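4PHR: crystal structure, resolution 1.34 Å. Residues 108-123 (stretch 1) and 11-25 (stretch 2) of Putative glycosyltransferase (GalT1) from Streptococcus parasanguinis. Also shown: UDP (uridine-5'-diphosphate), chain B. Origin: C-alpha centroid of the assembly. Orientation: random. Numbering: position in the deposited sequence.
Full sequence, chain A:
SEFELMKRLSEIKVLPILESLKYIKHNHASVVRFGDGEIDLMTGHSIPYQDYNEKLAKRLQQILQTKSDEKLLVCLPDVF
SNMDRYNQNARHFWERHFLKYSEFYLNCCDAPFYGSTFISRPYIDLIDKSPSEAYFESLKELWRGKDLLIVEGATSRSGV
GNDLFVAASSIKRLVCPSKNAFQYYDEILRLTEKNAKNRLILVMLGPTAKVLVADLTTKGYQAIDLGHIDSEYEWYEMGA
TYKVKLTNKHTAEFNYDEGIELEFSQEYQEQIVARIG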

# COMPACT_ATOMS: atom_id res chain seq x y z
N CYS A 108 8.60 -16.85 9.16
CA CYS A 108 7.32 -16.77 8.47
C CYS A 108 7.45 -16.37 7.00
O CYS A 108 6.50 -16.51 6.23
CB CYS A 108 6.37 -15.82 9.21
SG CYS A 108 6.01 -16.29 10.92
N CYS A 109 8.62 -15.86 6.62
CA CYS A 109 8.82 -15.35 5.26
C CYS A 109 9.78 -16.19 4.43
O CYS A 109 10.87 -15.74 4.07
CB CYS A 109 9.30 -13.90 5.33
SG CYS A 109 8.13 -12.79 6.16
N ASP A 110 9.37 -17.41 4.10
CA ASP A 110 10.27 -18.35 3.43
C ASP A 110 9.95 -18.60 1.95
O ASP A 110 10.49 -19.53 1.34
CB ASP A 110 10.30 -19.68 4.19
CG ASP A 110 8.92 -20.27 4.41
OD1 ASP A 110 7.99 -19.89 3.66
OD2 ASP A 110 8.76 -21.10 5.32
N ALA A 111 9.09 -17.77 1.37
CA ALA A 111 8.75 -17.91 -0.04
C ALA A 111 9.97 -17.66 -0.92
O ALA A 111 10.91 -16.99 -0.50
CB ALA A 111 7.62 -16.94 -0.41
N PRO A 112 9.97 -18.21 -2.14
CA PRO A 112 11.10 -18.02 -3.06
C PRO A 112 11.35 -16.55 -3.42
O PRO A 112 12.49 -16.16 -3.64
CB PRO A 112 10.70 -18.82 -4.31
CG PRO A 112 9.22 -19.06 -4.16
CD PRO A 112 8.96 -19.13 -2.69
N PHE A 113 10.29 -15.75 -3.47
CA PHE A 113 10.43 -14.32 -3.73
C PHE A 113 9.20 -13.58 -3.22
O PHE A 113 8.14 -14.16 -3.05
CB PHE A 113 10.60 -14.05 -5.22
CG PHE A 113 9.37 -14.35 -6.04
CD1 PHE A 113 9.18 -15.62 -6.58
CD2 PHE A 113 8.41 -13.38 -6.27
CE1 PHE A 113 8.05 -15.90 -7.33
CE2 PHE A 113 7.29 -13.65 -7.02
CZ PHE A 113 7.10 -14.92 -7.55
N TYR A 114 9.38 -12.28 -3.00
CA TYR A 114 8.29 -11.38 -2.64
C TYR A 114 8.34 -10.18 -3.56
O TYR A 114 9.39 -9.86 -4.09
CB TYR A 114 8.43 -10.91 -1.19
CG TYR A 114 8.25 -12.04 -0.20
CD1 TYR A 114 9.34 -12.79 0.23
CD2 TYR A 114 6.99 -12.36 0.30
CE1 TYR A 114 9.18 -13.83 1.13
CE2 TYR A 114 6.82 -13.39 1.20
CZ TYR A 114 7.92 -14.13 1.61
OH TYR A 114 7.77 -15.16 2.51
N GLY A 115 7.20 -9.51 -3.75
CA GLY A 115 7.20 -8.22 -4.40
C GLY A 115 7.62 -7.15 -3.40
O GLY A 115 7.84 -7.45 -2.23
N SER A 116 7.73 -5.90 -3.87
CA SER A 116 8.12 -4.80 -3.00
C SER A 116 6.94 -4.01 -2.44
O SER A 116 6.13 -3.47 -3.18
CB SER A 116 9.01 -3.82 -3.77
OG SER A 116 9.35 -2.72 -2.94
N THR A 117 6.89 -3.91 -1.12
CA THR A 117 5.92 -3.07 -0.43
C THR A 117 6.09 -1.61 -0.84
O THR A 117 5.15 -0.80 -0.74
CB THR A 117 6.07 -3.28 1.08
OG1 THR A 117 5.58 -4.58 1.36
CG2 THR A 117 5.32 -2.24 1.93
N PHE A 118 7.28 -1.26 -1.33
CA PHE A 118 7.56 0.12 -1.74
C PHE A 118 7.05 0.48 -3.14
O PHE A 118 7.36 1.55 -3.64
CB PHE A 118 9.05 0.45 -1.58
CG PHE A 118 9.57 0.27 -0.18
CD1 PHE A 118 8.72 0.29 0.92
CD2 PHE A 118 10.93 0.09 0.03
CE1 PHE A 118 9.22 0.12 2.20
CE2 PHE A 118 11.44 -0.07 1.31
CZ PHE A 118 10.58 -0.05 2.40
N ILE A 119 6.25 -0.38 -3.77
CA ILE A 119 5.59 0.08 -4.99
C ILE A 119 4.69 1.29 -4.70
O ILE A 119 4.40 2.08 -5.61
CB ILE A 119 4.79 -1.02 -5.75
CG1 ILE A 119 3.67 -1.61 -4.89
CG2 ILE A 119 5.71 -2.11 -6.27
CD1 ILE A 119 2.64 -2.36 -5.71
N SER A 120 4.27 1.46 -3.45
CA SER A 120 3.47 2.62 -3.06
C SER A 120 4.34 3.77 -2.58
O SER A 120 3.84 4.86 -2.31
CB SER A 120 2.46 2.25 -1.96
OG SER A 120 3.16 1.87 -0.78
N ARG A 121 5.65 3.53 -2.48
CA ARG A 121 6.59 4.46 -1.83
C ARG A 121 7.83 4.71 -2.70
O ARG A 121 8.95 4.37 -2.33
CB ARG A 121 7.01 3.90 -0.46
CG ARG A 121 5.88 3.38 0.43
CD ARG A 121 4.86 4.46 0.77
NE ARG A 121 5.51 5.64 1.32
CZ ARG A 121 5.32 6.11 2.55
NH1 ARG A 121 4.47 5.51 3.37
NH2 ARG A 121 5.98 7.20 2.93
N PRO A 122 7.63 5.30 -3.88
CA PRO A 122 8.69 5.31 -4.89
C PRO A 122 9.57 6.56 -4.89
O PRO A 122 10.25 6.78 -5.89
CB PRO A 122 7.91 5.26 -6.22
CG PRO A 122 6.43 5.20 -5.83
CD PRO A 122 6.35 5.75 -4.46
N TYR A 123 9.55 7.37 -3.83
CA TYR A 123 10.23 8.66 -3.92
C TYR A 123 10.95 9.16 -2.66
O TYR A 123 12.17 9.33 -2.67
CB TYR A 123 9.24 9.73 -4.42
CG TYR A 123 9.82 11.14 -4.49
CD1 TYR A 123 10.67 11.51 -5.52
CD2 TYR A 123 9.51 12.09 -3.52
CE1 TYR A 123 11.20 12.79 -5.58
CE2 TYR A 123 10.04 13.37 -3.57
CZ TYR A 123 10.89 13.71 -4.60
OH TYR A 123 11.42 14.98 -4.67
N1 UDP B . -6.41 4.27 5.69
C2 UDP B . -7.76 4.47 5.80
N3 UDP B . -8.47 3.83 6.80
C4 UDP B . -7.83 2.99 7.68
C5 UDP B . -6.46 2.78 7.57
C6 UDP B . -5.75 3.55 6.65
O2 UDP B . -8.35 5.23 5.04
O4 UDP B . -8.52 2.43 8.54
C1' UDP B . -5.69 4.89 4.57
C2' UDP B . -4.82 6.09 4.82
O2' UDP B . -5.60 7.27 4.88
C3' UDP B . -3.94 6.06 3.59
C4' UDP B . -3.78 4.57 3.33
O4' UDP B . -4.79 3.91 4.09
O3' UDP B . -4.62 6.64 2.49
C5' UDP B . -2.39 4.07 3.73
O5' UDP B . -2.35 2.66 3.53
PA UDP B . -1.04 1.79 3.88
O1A UDP B . -0.82 1.81 5.34
O2A UDP B . -1.27 0.46 3.27
O3A UDP B . 0.12 2.63 3.14
PB UDP B . 1.70 2.35 2.88
O1B UDP B . 2.43 3.24 3.83
O2B UDP B . 1.90 2.77 1.47
O3B UDP B . 1.99 0.91 3.14
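Stretch 2 (11-25) EIKVLPILESLKYIK

Segments distant in sequence often meet by a division of means: apolar side chains fill the space between them, and a few backbone hydrogen bonds fix the register. The contact between residues 108-123 and 11-25 of this putative glycosyltransferase, which buries 773 Å² summed over both sides, is a compact example.

Its apolar centre is built around Ile-17, Leu-15, Phe-113 and Ile-119. Ile-17, the first residue of the helix that runs on through Lys-25, has its CA-to-CB bond sideways to stretch 1, but its m,t rotamer brings the end of the side chain nearer. There Ile-17 CD1 lies 3.4 Å from Phe-118 O and 3.8 Å from Pro-122 CA, so the methyl reaches the 3-10 segment 117-120 and the proline beyond it. Further along the helix, Ser-20 and Ile-24 meet Ile-119: Ile-119 CG2 is 3.8 Å from Ser-20 CB, and Ile-119 CD1 is 4.1 Å from Ile-24 CD1. Phe-113, with chi1 in the p well, turns its ring toward Leu-15 and Tyr-23. Its CD2 is 4.0 Å from Leu-15 CD1, and its CZ is 3.6 Å from Tyr-23 CE2; the two aromatic rings meet obliquely, with their planes at 56°. A smaller apolar cluster extends the contact toward the start of both stretches, where Tyr-114 CD1 lies 4.1 Å from Ile-12 CG2 and Cys-109 CB lies 4.3 Å from Ile-12 CD1.

Among these side chains the two backbones run alongside each other in extended conformation. Phe-113, Tyr-114 and Gly-115 pair in order with Lys-13, Val-14 and Leu-15, so the chains advance in the same direction. A single parallel bridge joins Tyr-114 to Val-14, their CA atoms 4.7 Å apart. Tyr-114 supplies both of its hydrogen bonds: Tyr-114 N donates to Lys-13 O at 2.9 Å, and Tyr-114 O accepts from Leu-15 N at 2.8 Å. Val-14 is thus flanked by the two residues that do the bonding, as parallel pairing requires, while its CA makes a CA-H...O contact with Tyr-114 O at 3.3 Å.

The pairing ends where stretch 2 turns into its helix, with Pro-16 at the N-cap position. Ser-20 bridges the change of structure: Ser-116 N donates to Ser-20 OG at 2.9 Å, and Ser-20 OG in turn donates to Leu-15 O at 2.8 Å. One hydroxyl therefore ties the helix both to the strand of stretch 1 and to its own preceding backbone. Gly-115 passes close by, with its CA 3.4 Å from Ser-20 OG.

At the polar edge, water carries the connection. One molecule accepts from Lys-13 N at 3.0 Å and donates to Ala-111 O at 2.7 Å; a second accepts from Ile-17 N at 3.1 Å and hydrogen-bonds Ser-116 OG at 2.7 Å. Lys-13 lies at the exposed margin: its CE lies 3.2 Å from Pro-112 O, while its NZ donates to Glu-11 O at 2.9 Å.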

# COMPACT_ATOMS: atom_id res chain seq x y z
N GLU A 11 18.76 -13.14 3.13
CA GLU A 11 18.28 -14.28 2.36
C GLU A 11 16.88 -14.03 1.80
O GLU A 11 16.46 -14.67 0.84
CB GLU A 11 18.29 -15.54 3.23
CG GLU A 11 18.01 -16.83 2.47
CD GLU A 11 18.37 -18.07 3.27
OE1 GLU A 11 18.49 -19.16 2.66
OE2 GLU A 11 18.55 -17.96 4.50
N ILE A 12 16.15 -13.09 2.40
CA ILE A 12 14.83 -12.74 1.89
C ILE A 12 15.00 -12.00 0.57
O ILE A 12 15.79 -11.05 0.47
CB ILE A 12 14.01 -11.90 2.90
CG1 ILE A 12 13.73 -12.71 4.17
CG2 ILE A 12 12.69 -11.45 2.28
CD1 ILE A 12 13.15 -11.90 5.32
N LYS A 13 14.27 -12.43 -0.44
CA LYS A 13 14.44 -11.90 -1.78
C LYS A 13 13.22 -11.12 -2.23
O LYS A 13 12.14 -11.68 -2.43
CB LYS A 13 14.74 -13.03 -2.77
CG LYS A 13 16.10 -13.67 -2.51
CD LYS A 13 16.32 -14.92 -3.33
CE LYS A 13 15.52 -16.09 -2.78
NZ LYS A 13 15.90 -16.41 -1.37
N VAL A 14 13.40 -9.81 -2.39
CA VAL A 14 12.32 -8.93 -2.81
C VAL A 14 12.61 -8.41 -4.22
O VAL A 14 13.73 -8.00 -4.51
CB VAL A 14 12.21 -7.73 -1.84
CG1 VAL A 14 11.23 -6.70 -2.36
CG2 VAL A 14 11.82 -8.21 -0.45
N LEU A 15 11.59 -8.43 -5.08
CA LEU A 15 11.68 -7.78 -6.39
C LEU A 15 11.53 -6.27 -6.22
O LEU A 15 10.49 -5.82 -5.75
CB LEU A 15 10.56 -8.26 -7.30
CG LEU A 15 10.57 -9.71 -7.76
CD1 LEU A 15 9.21 -10.04 -8.37
CD2 LEU A 15 11.69 -9.96 -8.75
N PRO A 16 12.55 -5.49 -6.59
CA PRO A 16 12.40 -4.04 -6.39
C PRO A 16 11.28 -3.46 -7.24
O PRO A 16 10.79 -4.13 -8.16
CB PRO A 16 13.76 -3.48 -6.79
CG PRO A 16 14.36 -4.52 -7.67
CD PRO A 16 13.84 -5.84 -7.19
N ILE A 17 10.89 -2.22 -6.94
CA ILE A 17 9.75 -1.56 -7.57
C ILE A 17 9.51 -1.89 -9.05
O ILE A 17 8.43 -2.35 -9.42
CB ILE A 17 9.82 -0.02 -7.40
CG1 ILE A 17 9.70 0.36 -5.93
CG2 ILE A 17 8.72 0.65 -8.19
CD1 ILE A 17 10.07 1.81 -5.65
N LEU A 18 10.49 -1.63 -9.91
CA LEU A 18 10.24 -1.76 -11.35
C LEU A 18 10.03 -3.21 -11.76
O LEU A 18 9.27 -3.51 -12.68
CB LEU A 18 11.35 -1.14 -12.18
CG LEU A 18 11.24 0.38 -12.35
CD1 LEU A 18 12.42 0.90 -13.15
CD2 LEU A 18 9.91 0.77 -13.00
N GLU A 19 10.72 -4.11 -11.07
CA GLU A 19 10.59 -5.53 -11.33
C GLU A 19 9.24 -6.04 -10.82
O GLU A 19 8.60 -6.87 -11.47
CB GLU A 19 11.74 -6.30 -10.67
CG GLU A 19 13.13 -5.78 -11.05
CD GLU A 19 13.37 -5.75 -12.55
OE1 GLU A 19 14.10 -4.85 -13.02
OE2 GLU A 19 12.85 -6.64 -13.26
N SER A 20 8.81 -5.54 -9.67
CA SER A 20 7.49 -5.87 -9.14
C SER A 20 6.40 -5.45 -10.12
O SER A 20 5.45 -6.19 -10.36
CB SER A 20 7.24 -5.20 -7.79
OG SER A 20 7.92 -5.90 -6.77
N LEU A 21 6.55 -4.26 -10.67
CA LEU A 21 5.56 -3.75 -11.61
C LEU A 21 5.50 -4.59 -12.89
O LEU A 21 4.42 -4.84 -13.43
CB LEU A 21 5.83 -2.28 -11.93
CG LEU A 21 5.50 -1.35 -10.75
CD1 LEU A 21 6.06 0.05 -10.97
CD2 LEU A 21 3.98 -1.31 -10.48
N LYS A 22 6.66 -5.05 -13.36
CA LYS A 22 6.68 -5.90 -14.55
C LYS A 22 5.94 -7.20 -14.27
O LYS A 22 5.20 -7.70 -15.11
CB LYS A 22 8.12 -6.20 -14.99
CG LYS A 22 8.84 -5.01 -15.58
CD LYS A 22 10.33 -5.29 -15.71
CE LYS A 22 11.06 -4.11 -16.33
NZ LYS A 22 12.52 -4.15 -16.04
N TYR A 23 6.15 -7.73 -13.07
CA TYR A 23 5.46 -8.94 -12.64
C TYR A 23 3.94 -8.75 -12.63
O TYR A 23 3.20 -9.57 -13.14
CB TYR A 23 5.96 -9.34 -11.25
CG TYR A 23 5.35 -10.61 -10.71
CD1 TYR A 23 4.03 -10.66 -10.29
CD2 TYR A 23 6.12 -11.76 -10.59
CE1 TYR A 23 3.49 -11.82 -9.78
CE2 TYR A 23 5.59 -12.93 -10.09
CZ TYR A 23 4.27 -12.95 -9.68
OH TYR A 23 3.73 -14.11 -9.17
N ILE A 24 3.49 -7.66 -12.01
CA ILE A 24 2.06 -7.40 -11.89
C ILE A 24 1.39 -7.30 -13.26
O ILE A 24 0.33 -7.87 -13.48
CB ILE A 24 1.79 -6.11 -11.06
CG1 ILE A 24 2.34 -6.27 -9.64
CG2 ILE A 24 0.30 -5.79 -11.05
CD1 ILE A 24 2.60 -4.95 -8.91
N LYS A 25 2.04 -6.58 -14.17
CA LYS A 25 1.50 -6.37 -15.52
C LYS A 25 1.48 -7.63 -16.36
O LYS A 25 0.46 -7.98 -16.96
CB LYS A 25 2.32 -5.31 -16.25
CG LYS A 25 2.17 -3.94 -15.66
CD LYS A 25 3.16 -2.99 -16.27
CE LYS A 25 3.08 -1.64 -15.59
NZ LYS A 25 4.02 -0.66 -16.19
O HOH W 1 12.83 -15.10 -0.22
O HOH W 2 11.55 -1.55 -4.03